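PDB 1NTH: monomethylamine methyltransferase MtmB1, which catalyses the transfer of the methyl group from monomethylamine to the corrinoid cofactor of its partner protein MtmC, a step in methanogenesis from methylamine. Local coordinates for residues S6-C9 with Y10-Y13. Numbering follows the deposited sequence.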
loop_
_atom_site.group_PDB
_atom_site.type_symbol
_atom_site.label_atom_id
_atom_site.label_comp_id
_atom_site.label_asym_id
_atom_site.label_seq_id
_atom_site.Cartn_x
_atom_site.Cartn_y
_atom_site.Cartn_z
ATOM N N SER A 6 5.668 32.611 -5.760
ATOM C CA SER A 6 5.087 31.991 -6.942
ATOM C C SER A 6 3.578 32.046 -6.747
ATOM O O SER A 6 3.064 31.687 -5.688
ATOM C CB SER A 6 5.559 30.543 -7.087
ATOM O OG SER A 6 6.944 30.495 -7.396
ATOM N N PHE A 7 2.874 32.501 -7.773
ATOM C CA PHE A 7 1.428 32.639 -7.700
ATOM C C PHE A 7 0.681 31.310 -7.604
ATOM O O PHE A 7 1.042 30.336 -8.260
ATOM C CB PHE A 7 0.930 33.402 -8.929
ATOM C CG PHE A 7 -0.507 33.814 -8.840
ATOM C CD1 PHE A 7 -0.856 35.042 -8.288
ATOM C CD2 PHE A 7 -1.513 32.964 -9.279
ATOM C CE1 PHE A 7 -2.193 35.413 -8.174
ATOM C CE2 PHE A 7 -2.851 33.324 -9.167
ATOM C CZ PHE A 7 -3.190 34.554 -8.614
ATOM N N ASP A 8 -0.359 31.277 -6.774
ATOM C CA ASP A 8 -1.185 30.081 -6.637
ATOM C C ASP A 8 -2.638 30.450 -6.350
ATOM O O ASP A 8 -2.975 31.631 -6.215
ATOM C CB ASP A 8 -0.641 29.135 -5.551
ATOM C CG ASP A 8 -0.536 29.788 -4.188
ATOM O OD1 ASP A 8 -1.373 30.658 -3.869
ATOM O OD2 ASP A 8 0.383 29.411 -3.422
ATOM N N CYS A 9 -3.494 29.436 -6.272
ATOM C CA CYS A 9 -4.921 29.631 -6.028
ATOM C C CYS A 9 -5.224 30.439 -4.768
ATOM O O CYS A 9 -6.253 31.113 -4.692
ATOM C CB CYS A 9 -5.633 28.273 -5.957
ATOM S SG CYS A 9 -4.953 27.123 -4.727
ATOM N N TYR A 10 -4.335 30.374 -3.781
ATOM C CA TYR A 10 -4.543 31.111 -2.543
ATOM C C TYR A 10 -4.364 32.603 -2.792
ATOM O O TYR A 10 -5.124 33.421 -2.270
ATOM C CB TYR A 10 -3.576 30.616 -1.466
ATOM C CG TYR A 10 -3.713 29.132 -1.223
ATOM C CD1 TYR A 10 -2.806 28.228 -1.775
ATOM C CD2 TYR A 10 -4.788 28.626 -0.494
ATOM C CE1 TYR A 10 -2.968 26.854 -1.612
ATOM C CE2 TYR A 10 -4.960 27.251 -0.325
ATOM C CZ TYR A 10 -4.049 26.374 -0.888
ATOM O OH TYR A 10 -4.226 25.016 -0.738
ATOM N N ASP A 11 -3.363 32.955 -3.593
ATOM C CA ASP A 11 -3.129 34.357 -3.924
ATOM C C ASP A 11 -4.310 34.849 -4.749
ATOM O O ASP A 11 -4.729 36.001 -4.627
ATOM C CB ASP A 11 -1.856 34.526 -4.753
ATOM C CG ASP A 11 -0.609 34.126 -4.002
ATOM O OD1 ASP A 11 -0.395 34.648 -2.888
ATOM O OD2 ASP A 11 0.158 33.293 -4.529
ATOM N N PHE A 12 -4.843 33.975 -5.597
ATOM C CA PHE A 12 -5.972 34.358 -6.430
ATOM C C PHE A 12 -7.150 34.753 -5.551
ATOM O O PHE A 12 -7.761 35.803 -5.755
ATOM C CB PHE A 12 -6.398 33.215 -7.350
ATOM C CG PHE A 12 -7.350 33.651 -8.422
ATOM C CD1 PHE A 12 -6.876 34.054 -9.664
ATOM C CD2 PHE A 12 -8.714 33.732 -8.164
ATOM C CE1 PHE A 12 -7.747 34.542 -10.635
ATOM C CE2 PHE A 12 -9.594 34.218 -9.126
ATOM C CZ PHE A 12 -9.107 34.623 -10.366
ATOM N N TYR A 13 -7.472 33.905 -4.579
ATOM C CA TYR A 13 -8.577 34.189 -3.672
ATOM C C TYR A 13 -8.361 35.535 -2.984
ATOM O O TYR A 13 -9.270 36.367 -2.931
ATOM C CB TYR A 13 -8.695 33.091 -2.610
ATOM C CG TYR A 13 -9.809 33.335 -1.618
ATOM C CD1 TYR A 13 -11.140 33.100 -1.960
ATOM C CD2 TYR A 13 -9.534 33.842 -0.349
ATOM C CE1 TYR A 13 -12.174 33.368 -1.057
ATOM C CE2 TYR A 13 -10.559 34.112 0.560
ATOM C CZ TYR A 13 -11.873 33.872 0.199
ATOM O OH TYR A 13 -12.885 34.135 1.097
HETATM O O HOH W 1 -0.325 32.412 -1.318
#
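Cys9 SG lies over one face of the Tyr10 ring, 3.9 Å from its centroid and 18° off the normal, a sulfur-aromatic contact at the first turn of helix 9-18. A chi1 of 56° sets SG there, between the backbone N and the carbonyl carbon. Asp8, at the N-cap, and Asp11, three residues on, illustrate the capping box, in which each side chain serves the other's backbone: Asp11 N donates to Asp8 OD1 at 3.1 Å, meeting it almost head-on, while Asp8 N reaches the anti lone pair of Asp11 OD2, also at 3.1 Å. Tyr10 N adds a weak bond to Asp8 OD1. The two carboxylate planes are nearly parallel, 7° apart, but displaced, and the closeness of their oxygens is probably eased by Lys5, salt-bridged to both, and by a water donating to each. An asparagine in place of Asp8 would probably weaken the pairing with Lys5 and with Arg165 of a second subunit. Asp11 CB sits over the Phe7 ring in a CH-pi contact, 4.0 Å from the centroid, and Phe7 CZ touches Phe12 CB at 3.7 Å. Helix 240-251 packs against Cys9, Tyr10 and Phe12, and Tyr10 also meets Tyr175 of the second subunit.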